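Local coordinates for protein ATP grasp ligase (PDB 5IG9) that probably uses ATP to close lactone rings in a microviridin precursor peptide, as an ATP-grasp ligase, at residues D11-P16 with E300-E305; P16-A21 with A316-L321; Y72-Y77 with N296-F301. One frame throughout, in Å; residues are numbered along the deposited sequence.

From the N terminus the chain leaves strand 3-7, and residues 11-16 open contact 1 just where helix 14-23 begins. The next turns of that helix, 16-21, open contact 2. After strand 69-72 the loop 72-77 opens contact 3, which closes first, 219 residues on, at 296-301. Contact 1 closes on the overlapping 300-305, sharing Glu300 and Phe301 with contact 3, and contact 2 closes last, on the C-terminal helix at 316-321. Contacts 1 and 2 therefore cross, while contact 3 lies within the span of contact 2. Together they tie the N-terminal parallel sheet and its first helix to the chain that follows strand 290-296.

Contact 1: D11-P16 with E300-E305; sequences DNESIP and EFFWLE
Asn12 turns its CG in between its own backbone N and carbonyl carbon (chi1 54°), and from there the amide end meets Glu300, whose carboxylate comes forward on a chain bent at chi2 (-76°). The two ends approach tip to tip. Asn12 ND2 gives its shorter bond, 2.9 Å, to Glu300 OE2, which it meets from above the carboxylate plane, and a weak one of 3.2 Å to Glu300 OE1. The same carboxylate is held by salt bridges from Arg73 and Arg74. The other end of the amide looks home: Asn12 OD1 accepts from Ser14 N at 3.1 Å and caps the start of helix 14-23. Asn12 CG lies over one face of the Phe302 ring, 4.0 Å above its plane and offset toward the rim, with amide and ring planes 38° apart. Beside it, Glu13 OE1 comes to 3.3 Å from Phe302 CD2, while Ser14 CB packs against Phe301 CZ at 3.7 Å. An alanine in place of Asn12 would probably leave Ser14 N without its cap, take one donor from the Glu300 carboxylate and uncover part of the Phe302 face. In the fold, this joins the loop after strand 3-7, with the first turn of helix 14-23, to the short helix 302-305. Phe301 reaches on to Trp71 of strand 69-72 and to Ile317 of helix 313-323, and Trp303 and Leu304 touch Arg217 of strand 214-221.

Contact 2: P16-A21 with A316-L321; sequences PLVIKA and AIAEIL
Ala21 and Ala318 make the tight spot between these two helices, their CB atoms 3.6 Å apart with nothing bulkier to hold the backbones off. Ala318 CB also sits 3.9 Å from Val18 O, close against the main chain of the partner helix. With such small residues facing each other, the axes of the two short segments come within 8.6 Å at a crossing angle of -49°, and Val18 and Ala318 have the nearest CA atoms.

Around Val18 the fit is looser. Its CG1 is anti to the backbone N (chi1 173°) and lies 4.2 Å from Leu321 CD1, with Ala318 CB at a like distance; the second branch, CG2, is 4.5 Å from Ile317 CG2. Val18, Ile317, Ala318 and Leu321 are all buried, and Val18, Ile317 and Leu321 also touch Trp71 of the parallel sheet; of the touching residues Ala21 alone is partly exposed. On the solvent side, Ile19 and Lys20 point away from the partner helix, and Lys20 is exposed.

The contact is apolar helix-helix packing. Helix 14-23 is the connection of the beta-alpha-beta crossover from strand 3-7 to strand 29-33, in the Rossmann-like N-terminal domain. The C-terminal helix 313-323 lies beside it, setting Ile317, Ile320 and Leu321 on Leu113 of strand 111-113, at the other border of the parallel sheet.

Contact 3: Y72-Y77 with N296-F301; sequences YRRMRY and NPVGEF
Arg73 NH2 donates to Glu300 OE1 at 2.9 Å in a nearly straight bond (N-H...O 177°), part of a salt bridge in which the same nitrogen also makes a weak bond to Glu300 OE2. The acceptor lies in the guanidinium plane, but the arginine nitrogen comes from above the carboxylate plane, and the two flat groups stand 82° apart. Arg74 adds a second salt bridge: its NH2 reaches Glu300 OE2 at 3.0 Å through a weak hydrogen bond. Its NH1 is modelled as hydrogen-bonded to Val298 O, at a length too short to be trusted at this resolution. The guanidinium groups also face each other, Arg74 CZ lying 3.7 Å above the centre of the Arg73 group.

Farther out the contact is packing. Val298, in the type I turn from Asn296 to Gly299, sets CG1, the branch anti to its carbonyl carbon (chi1 -67°), against the backbone of the other loop, 3.7 Å from Tyr72 O. Phe301 CE2 lies 4.2 Å from Arg73 NH1, approaching obliquely.

Arg73 NE has a further salt bridge, to Asp11. The result is a charged network that joins the loop after strand 69-72 to the residues following the turn. Within it the stacked guanidinium groups of Arg73 and Arg74 would probably repel each other, and the carboxylates of Glu300 and Asp11 are likely to offset this.

Contact 1: D11-P16 with E300-E305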
loop_
_atom_site.group_PDB
_atom_site.type_symbol
_atom_site.label_atom_id
_atom_site.label_comp_id
_atom_site.label_asym_id
_atom_site.label_seq_id
_atom_site.Cartn_x
_atom_site.Cartn_y
_atom_site.Cartn_z
ATOM N N ASP A 11 -20.341 -4.506 6.139
ATOM C CA ASP A 11 -19.634 -4.426 7.406
ATOM C C ASP A 11 -20.582 -4.748 8.557
ATOM O O ASP A 11 -21.808 -4.722 8.418
ATOM C CB ASP A 11 -19.016 -3.043 7.600
ATOM C CG ASP A 11 -17.753 -3.082 8.441
ATOM O OD1 ASP A 11 -17.491 -4.124 9.077
ATOM O OD2 ASP A 11 -17.022 -2.070 8.467
ATOM N N ASN A 12 -19.995 -5.046 9.709
ATOM C CA ASN A 12 -20.737 -5.629 10.817
ATOM C C ASN A 12 -21.303 -4.521 11.709
ATOM O O ASN A 12 -21.437 -3.369 11.288
ATOM C CB ASN A 12 -19.841 -6.615 11.576
ATOM C CG ASN A 12 -18.531 -5.996 12.032
ATOM O OD1 ASN A 12 -18.478 -4.828 12.413
ATOM N ND2 ASN A 12 -17.462 -6.784 11.993
ATOM N N GLU A 13 -21.639 -4.863 12.951
ATOM C CA GLU A 13 -22.324 -3.968 13.872
ATOM C C GLU A 13 -21.408 -2.909 14.471
ATOM O O GLU A 13 -21.871 -2.103 15.286
ATOM C CB GLU A 13 -22.979 -4.776 14.999
ATOM C CG GLU A 13 -23.823 -5.963 14.532
ATOM C CD GLU A 13 -22.989 -7.184 14.159
ATOM O OE1 GLU A 13 -21.941 -7.416 14.799
ATOM O OE2 GLU A 13 -23.379 -7.908 13.217
ATOM N N SER A 14 -20.128 -2.891 14.098
ATOM C CA SER A 14 -19.236 -1.858 14.612
ATOM C C SER A 14 -19.642 -0.482 14.100
ATOM O O SER A 14 -19.514 0.517 14.818
ATOM C CB SER A 14 -17.793 -2.167 14.215
ATOM O OG SER A 14 -17.580 -3.565 14.121
ATOM N N ILE A 15 -20.138 -0.412 12.866
ATOM C CA ILE A 15 -20.514 0.853 12.235
ATOM C C ILE A 15 -21.680 1.501 12.978
ATOM O O ILE A 15 -21.543 2.653 13.415
ATOM C CB ILE A 15 -20.841 0.653 10.747
ATOM C CG1 ILE A 15 -19.713 -0.108 10.059
ATOM C CG2 ILE A 15 -21.059 1.996 10.073
ATOM C CD1 ILE A 15 -18.380 0.581 10.180
ATOM N N PRO A 16 -22.833 0.835 13.151
ATOM C CA PRO A 16 -23.928 1.498 13.879
ATOM C C PRO A 16 -23.591 1.789 15.328
ATOM O O PRO A 16 -24.143 2.733 15.905
ATOM C CB PRO A 16 -25.087 0.502 13.756
ATOM C CG PRO A 16 -24.433 -0.808 13.594
ATOM C CD PRO A 16 -23.213 -0.536 12.762
ATOM N N GLU A 300 -10.492 -6.089 14.132
ATOM C CA GLU A 300 -11.851 -6.026 14.643
ATOM C C GLU A 300 -11.857 -5.808 16.152
ATOM O O GLU A 300 -10.837 -5.939 16.833
ATOM C CB GLU A 300 -12.615 -7.305 14.295
ATOM C CG GLU A 300 -13.059 -7.394 12.847
ATOM C CD GLU A 300 -14.254 -6.512 12.554
ATOM O OE1 GLU A 300 -14.774 -5.878 13.500
ATOM O OE2 GLU A 300 -14.675 -6.453 11.379
ATOM N N PHE A 301 -13.030 -5.461 16.673
ATOM C CA PHE A 301 -13.146 -5.217 18.103
ATOM C C PHE A 301 -14.548 -5.545 18.591
ATOM O O PHE A 301 -14.768 -5.680 19.797
ATOM C CB PHE A 301 -12.794 -3.754 18.422
ATOM C CG PHE A 301 -13.793 -2.754 17.894
ATOM C CD1 PHE A 301 -14.881 -2.369 18.662
ATOM C CD2 PHE A 301 -13.625 -2.168 16.647
ATOM C CE1 PHE A 301 -15.796 -1.443 18.192
ATOM C CE2 PHE A 301 -14.537 -1.234 16.170
ATOM C CZ PHE A 301 -15.624 -0.872 16.943
ATOM N N PHE A 302 -15.498 -5.669 17.659
ATOM C CA PHE A 302 -16.898 -5.800 18.043
ATOM C C PHE A 302 -17.148 -7.057 18.867
ATOM O O PHE A 302 -18.034 -7.060 19.729
ATOM C CB PHE A 302 -17.782 -5.782 16.792
ATOM C CG PHE A 302 -17.916 -7.114 16.120
ATOM C CD1 PHE A 302 -16.915 -7.598 15.300
ATOM C CD2 PHE A 302 -19.052 -7.881 16.310
ATOM C CE1 PHE A 302 -17.041 -8.830 14.687
ATOM C CE2 PHE A 302 -19.184 -9.107 15.703
ATOM C CZ PHE A 302 -18.180 -9.585 14.890
ATOM N N TRP A 303 -16.385 -8.129 18.632
ATOM C CA TRP A 303 -16.635 -9.357 19.376
ATOM C C TRP A 303 -16.102 -9.300 20.799
ATOM O O TRP A 303 -16.349 -10.235 21.568
ATOM C CB TRP A 303 -16.046 -10.561 18.638
ATOM C CG TRP A 303 -14.619 -10.404 18.224
ATOM C CD1 TRP A 303 -14.160 -9.871 17.057
ATOM C CD2 TRP A 303 -13.458 -10.804 18.966
ATOM N NE1 TRP A 303 -12.788 -9.903 17.027
ATOM C CE2 TRP A 303 -12.333 -10.474 18.186
ATOM C CE3 TRP A 303 -13.262 -11.408 20.213
ATOM C CZ2 TRP A 303 -11.030 -10.722 18.613
ATOM C CZ3 TRP A 303 -11.967 -11.656 20.634
ATOM C CH2 TRP A 303 -10.868 -11.312 19.837
ATOM N N LEU A 304 -15.380 -8.242 21.161
ATOM C CA LEU A 304 -15.014 -7.980 22.546
ATOM C C LEU A 304 -15.973 -7.019 23.230
ATOM O O LEU A 304 -15.883 -6.839 24.450
ATOM C CB LEU A 304 -13.593 -7.415 22.626
ATOM C CG LEU A 304 -12.438 -8.398 22.451
ATOM C CD1 LEU A 304 -11.118 -7.672 22.616
ATOM C CD2 LEU A 304 -12.553 -9.534 23.452
ATOM N N GLU A 305 -16.878 -6.395 22.475
ATOM C CA GLU A 305 -17.870 -5.471 23.010
ATOM C C GLU A 305 -19.257 -6.092 23.117
ATOM O O GLU A 305 -19.907 -5.973 24.159
ATOM C CB GLU A 305 -17.929 -4.205 22.148
ATOM C CG GLU A 305 -18.970 -3.193 22.605
ATOM C CD GLU A 305 -18.663 -1.795 22.114
ATOM O OE1 GLU A 305 -17.815 -1.659 21.209
ATOM O OE2 GLU A 305 -19.260 -0.831 22.639
#

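Contact 2: P16-A21 with A316-L321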
loop_
_atom_site.group_PDB
_atom_site.type_symbol
_atom_site.label_atom_id
_atom_site.label_comp_id
_atom_site.label_asym_id
_atom_site.label_seq_id
_atom_site.Cartn_x
_atom_site.Cartn_y
_atom_site.Cartn_z
ATOM N N PRO A 16 -22.833 0.835 13.151
ATOM C CA PRO A 16 -23.928 1.498 13.879
ATOM C C PRO A 16 -23.591 1.789 15.328
ATOM O O PRO A 16 -24.143 2.733 15.905
ATOM C CB PRO A 16 -25.087 0.502 13.756
ATOM C CG PRO A 16 -24.433 -0.808 13.594
ATOM C CD PRO A 16 -23.213 -0.536 12.762
ATOM N N LEU A 17 -22.698 1.005 15.934
ATOM C CA LEU A 17 -22.277 1.285 17.302
ATOM C C LEU A 17 -21.555 2.623 17.396
ATOM O O LEU A 17 -21.712 3.355 18.381
ATOM C CB LEU A 17 -21.380 0.159 17.811
ATOM C CG LEU A 17 -22.068 -1.012 18.507
ATOM C CD1 LEU A 17 -21.140 -2.209 18.533
ATOM C CD2 LEU A 17 -22.465 -0.613 19.917
ATOM N N VAL A 18 -20.770 2.964 16.374
ATOM C CA VAL A 18 -19.978 4.188 16.412
ATOM C C VAL A 18 -20.811 5.392 15.995
ATOM O O VAL A 18 -20.718 6.464 16.603
ATOM C CB VAL A 18 -18.725 4.040 15.532
ATOM C CG1 VAL A 18 -17.983 5.366 15.441
ATOM C CG2 VAL A 18 -17.820 2.960 16.091
ATOM N N ILE A 19 -21.631 5.245 14.949
ATOM C CA ILE A 19 -22.407 6.387 14.470
ATOM C C ILE A 19 -23.387 6.850 15.539
ATOM O O ILE A 19 -23.622 8.053 15.706
ATOM C CB ILE A 19 -23.123 6.050 13.146
ATOM C CG1 ILE A 19 -24.275 5.070 13.371
ATOM C CG2 ILE A 19 -22.147 5.480 12.137
ATOM C CD1 ILE A 19 -25.119 4.834 12.143
ATOM N N LYS A 20 -23.958 5.910 16.296
ATOM C CA LYS A 20 -24.922 6.291 17.322
ATOM C C LYS A 20 -24.229 6.941 18.510
ATOM O O LYS A 20 -24.768 7.872 19.117
ATOM C CB LYS A 20 -25.733 5.073 17.759
ATOM C CG LYS A 20 -26.602 4.492 16.657
ATOM C CD LYS A 20 -27.569 3.459 17.205
ATOM C CE LYS A 20 -28.133 2.596 16.092
ATOM N NZ LYS A 20 -28.532 3.406 14.908
ATOM N N ALA A 21 -23.028 6.469 18.853
ATOM C CA ALA A 21 -22.254 7.129 19.896
ATOM C C ALA A 21 -21.753 8.489 19.433
ATOM O O ALA A 21 -21.619 9.409 20.246
ATOM C CB ALA A 21 -21.085 6.244 20.328
ATOM N N ALA A 316 -15.161 4.605 22.975
ATOM C CA ALA A 316 -13.844 5.236 22.972
ATOM C C ALA A 316 -13.460 5.700 21.575
ATOM O O ALA A 316 -12.831 6.751 21.412
ATOM C CB ALA A 316 -12.792 4.274 23.523
ATOM N N ILE A 317 -13.828 4.925 20.553
ATOM C CA ILE A 317 -13.530 5.311 19.177
ATOM C C ILE A 317 -14.317 6.555 18.794
ATOM O O ILE A 317 -13.768 7.504 18.224
ATOM C CB ILE A 317 -13.826 4.146 18.215
ATOM C CG1 ILE A 317 -12.863 2.987 18.473
ATOM C CG2 ILE A 317 -13.741 4.609 16.764
ATOM C CD1 ILE A 317 -13.112 1.792 17.589
ATOM N N ALA A 318 -15.616 6.565 19.100
ATOM C CA ALA A 318 -16.442 7.727 18.790
ATOM C C ALA A 318 -15.946 8.971 19.517
ATOM O O ALA A 318 -16.039 10.084 18.988
ATOM C CB ALA A 318 -17.900 7.443 19.143
ATOM N N GLU A 319 -15.409 8.807 20.729
ATOM C CA GLU A 319 -14.911 9.963 21.468
ATOM C C GLU A 319 -13.669 10.549 20.809
ATOM O O GLU A 319 -13.593 11.758 20.573
ATOM C CB GLU A 319 -14.634 9.586 22.926
ATOM C CG GLU A 319 -15.899 9.394 23.758
ATOM C CD GLU A 319 -15.614 9.006 25.201
ATOM O OE1 GLU A 319 -14.424 8.938 25.576
ATOM O OE2 GLU A 319 -16.579 8.766 25.960
ATOM N N ILE A 320 -12.684 9.707 20.489
ATOM C CA ILE A 320 -11.462 10.231 19.885
ATOM C C ILE A 320 -11.740 10.760 18.481
ATOM O O ILE A 320 -11.011 11.623 17.979
ATOM C CB ILE A 320 -10.349 9.163 19.888
ATOM C CG1 ILE A 320 -8.983 9.807 19.649
ATOM C CG2 ILE A 320 -10.606 8.108 18.827
ATOM C CD1 ILE A 320 -7.840 8.827 19.690
ATOM N N LEU A 321 -12.799 10.273 17.834
ATOM C CA LEU A 321 -13.139 10.771 16.506
ATOM C C LEU A 321 -13.714 12.180 16.584
ATOM O O LEU A 321 -13.332 13.060 15.802
ATOM C CB LEU A 321 -14.119 9.819 15.821
ATOM C CG LEU A 321 -13.512 8.604 15.116
ATOM C CD1 LEU A 321 -14.598 7.744 14.489
ATOM C CD2 LEU A 321 -12.500 9.038 14.064
#

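Contact 3: Y72-Y77 with N296-F301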
loop_
_atom_site.group_PDB
_atom_site.type_symbol
_atom_site.label_atom_id
_atom_site.label_comp_id
_atom_site.label_asym_id
_atom_site.label_seq_id
_atom_site.Cartn_x
_atom_site.Cartn_y
_atom_site.Cartn_z
ATOM N N TYR A 72 -10.819 5.500 9.147
ATOM C CA TYR A 72 -10.278 4.648 8.088
ATOM C C TYR A 72 -10.531 3.197 8.487
ATOM O O TYR A 72 -9.645 2.475 8.952
ATOM C CB TYR A 72 -8.796 4.947 7.882
ATOM C CG TYR A 72 -8.186 4.360 6.633
ATOM C CD1 TYR A 72 -8.762 4.572 5.387
ATOM C CD2 TYR A 72 -7.016 3.618 6.696
ATOM C CE1 TYR A 72 -8.198 4.044 4.244
ATOM C CE2 TYR A 72 -6.444 3.087 5.560
ATOM C CZ TYR A 72 -7.037 3.304 4.335
ATOM O OH TYR A 72 -6.469 2.776 3.197
ATOM N N ARG A 73 -11.779 2.771 8.296
ATOM C CA ARG A 73 -12.266 1.495 8.841
ATOM C C ARG A 73 -12.080 0.351 7.845
ATOM O O ARG A 73 -11.160 -0.459 7.990
ATOM C CB ARG A 73 -13.728 1.655 9.275
ATOM C CG ARG A 73 -14.519 0.371 9.472
ATOM C CD ARG A 73 -13.997 -0.477 10.611
ATOM N NE ARG A 73 -14.779 -1.702 10.729
ATOM C CZ ARG A 73 -14.508 -2.685 11.579
ATOM N NH1 ARG A 73 -13.466 -2.592 12.394
ATOM N NH2 ARG A 73 -15.281 -3.760 11.609
ATOM N N ARG A 74 -12.941 0.276 6.827
ATOM C CA ARG A 74 -12.931 -0.832 5.881
ATOM C C ARG A 74 -12.818 -0.298 4.463
ATOM O O ARG A 74 -13.498 0.662 4.096
ATOM C CB ARG A 74 -14.186 -1.701 6.024
ATOM C CG ARG A 74 -13.905 -3.112 6.514
ATOM C CD ARG A 74 -12.701 -3.131 7.437
ATOM N NE ARG A 74 -12.793 -4.180 8.443
ATOM C CZ ARG A 74 -11.898 -4.364 9.406
ATOM N NH1 ARG A 74 -10.840 -3.568 9.489
ATOM N NH2 ARG A 74 -12.059 -5.339 10.287
ATOM N N MET A 75 -11.960 -0.928 3.667
ATOM C CA MET A 75 -11.660 -0.468 2.314
ATOM C C MET A 75 -11.955 -1.600 1.335
ATOM O O MET A 75 -11.110 -2.472 1.112
ATOM C CB MET A 75 -10.210 -0.007 2.210
ATOM C CG MET A 75 -9.855 1.144 3.140
ATOM S SD MET A 75 -9.703 0.682 4.880
ATOM C CE MET A 75 -8.456 -0.600 4.794
ATOM N N ARG A 76 -13.151 -1.584 0.745
ATOM C CA ARG A 76 -13.531 -2.585 -0.245
ATOM C C ARG A 76 -13.912 -1.916 -1.561
ATOM O O ARG A 76 -15.054 -2.034 -2.015
ATOM C CB ARG A 76 -14.682 -3.445 0.280
ATOM C CG ARG A 76 -14.382 -4.135 1.600
ATOM C CD ARG A 76 -13.167 -5.035 1.479
ATOM N NE ARG A 76 -12.665 -5.437 2.786
ATOM C CZ ARG A 76 -13.055 -6.529 3.434
ATOM N NH1 ARG A 76 -13.954 -7.339 2.891
ATOM N NH2 ARG A 76 -12.543 -6.811 4.625
ATOM N N TYR A 77 -12.958 -1.231 -2.190
ATOM C CA TYR A 77 -13.269 -0.354 -3.314
ATOM C C TYR A 77 -13.809 -1.140 -4.502
ATOM O O TYR A 77 -13.119 -1.998 -5.058
ATOM C CB TYR A 77 -12.028 0.430 -3.727
ATOM C CG TYR A 77 -11.287 1.068 -2.577
ATOM C CD1 TYR A 77 -11.783 2.200 -1.944
ATOM C CD2 TYR A 77 -10.081 0.544 -2.132
ATOM C CE1 TYR A 77 -11.103 2.785 -0.895
ATOM C CE2 TYR A 77 -9.395 1.122 -1.088
ATOM C CZ TYR A 77 -9.908 2.242 -0.473
ATOM O OH TYR A 77 -9.222 2.819 0.569
ATOM N N ASN A 296 -2.631 -5.258 14.203
ATOM C CA ASN A 296 -3.418 -4.994 13.007
ATOM C C ASN A 296 -4.057 -3.621 13.135
ATOM O O ASN A 296 -4.971 -3.445 13.955
ATOM C CB ASN A 296 -4.486 -6.069 12.811
ATOM C CG ASN A 296 -5.230 -5.922 11.497
ATOM O OD1 ASN A 296 -4.906 -5.065 10.673
ATOM N ND2 ASN A 296 -6.229 -6.770 11.289
ATOM N N PRO A 297 -3.622 -2.625 12.357
ATOM C CA PRO A 297 -4.165 -1.268 12.522
ATOM C C PRO A 297 -5.648 -1.148 12.211
ATOM O O PRO A 297 -6.233 -0.097 12.504
ATOM C CB PRO A 297 -3.327 -0.432 11.542
ATOM C CG PRO A 297 -2.097 -1.244 11.292
ATOM C CD PRO A 297 -2.540 -2.671 11.361
ATOM N N VAL A 298 -6.273 -2.173 11.631
ATOM C CA VAL A 298 -7.701 -2.139 11.331
ATOM C C VAL A 298 -8.362 -3.427 11.809
ATOM O O VAL A 298 -9.374 -3.863 11.249
ATOM C CB VAL A 298 -7.954 -1.920 9.828
ATOM C CG1 VAL A 298 -7.511 -0.525 9.400
ATOM C CG2 VAL A 298 -7.241 -2.983 9.008
ATOM N N GLY A 299 -7.797 -4.042 12.846
ATOM C CA GLY A 299 -8.376 -5.253 13.384
ATOM C C GLY A 299 -9.718 -5.009 14.044
ATOM O O GLY A 299 -10.053 -3.900 14.467
ATOM N N GLU A 300 -10.492 -6.089 14.132
ATOM C CA GLU A 300 -11.851 -6.026 14.643
ATOM C C GLU A 300 -11.857 -5.808 16.152
ATOM O O GLU A 300 -10.837 -5.939 16.833
ATOM C CB GLU A 300 -12.615 -7.305 14.295
ATOM C CG GLU A 300 -13.059 -7.394 12.847
ATOM C CD GLU A 300 -14.254 -6.512 12.554
ATOM O OE1 GLU A 300 -14.774 -5.878 13.500
ATOM O OE2 GLU A 300 -14.675 -6.453 11.379
ATOM N N PHE A 301 -13.030 -5.461 16.673
ATOM C CA PHE A 301 -13.146 -5.217 18.103
ATOM C C PHE A 301 -14.548 -5.545 18.591
ATOM O O PHE A 301 -14.768 -5.680 19.797
ATOM C CB PHE A 301 -12.794 -3.754 18.422
ATOM C CG PHE A 301 -13.793 -2.754 17.894
ATOM C CD1 PHE A 301 -14.881 -2.369 18.662
ATOM C CD2 PHE A 301 -13.625 -2.168 16.647
ATOM C CE1 PHE A 301 -15.796 -1.443 18.192
ATOM C CE2 PHE A 301 -14.537 -1.234 16.170
ATOM C CZ PHE A 301 -15.624 -0.872 16.943
#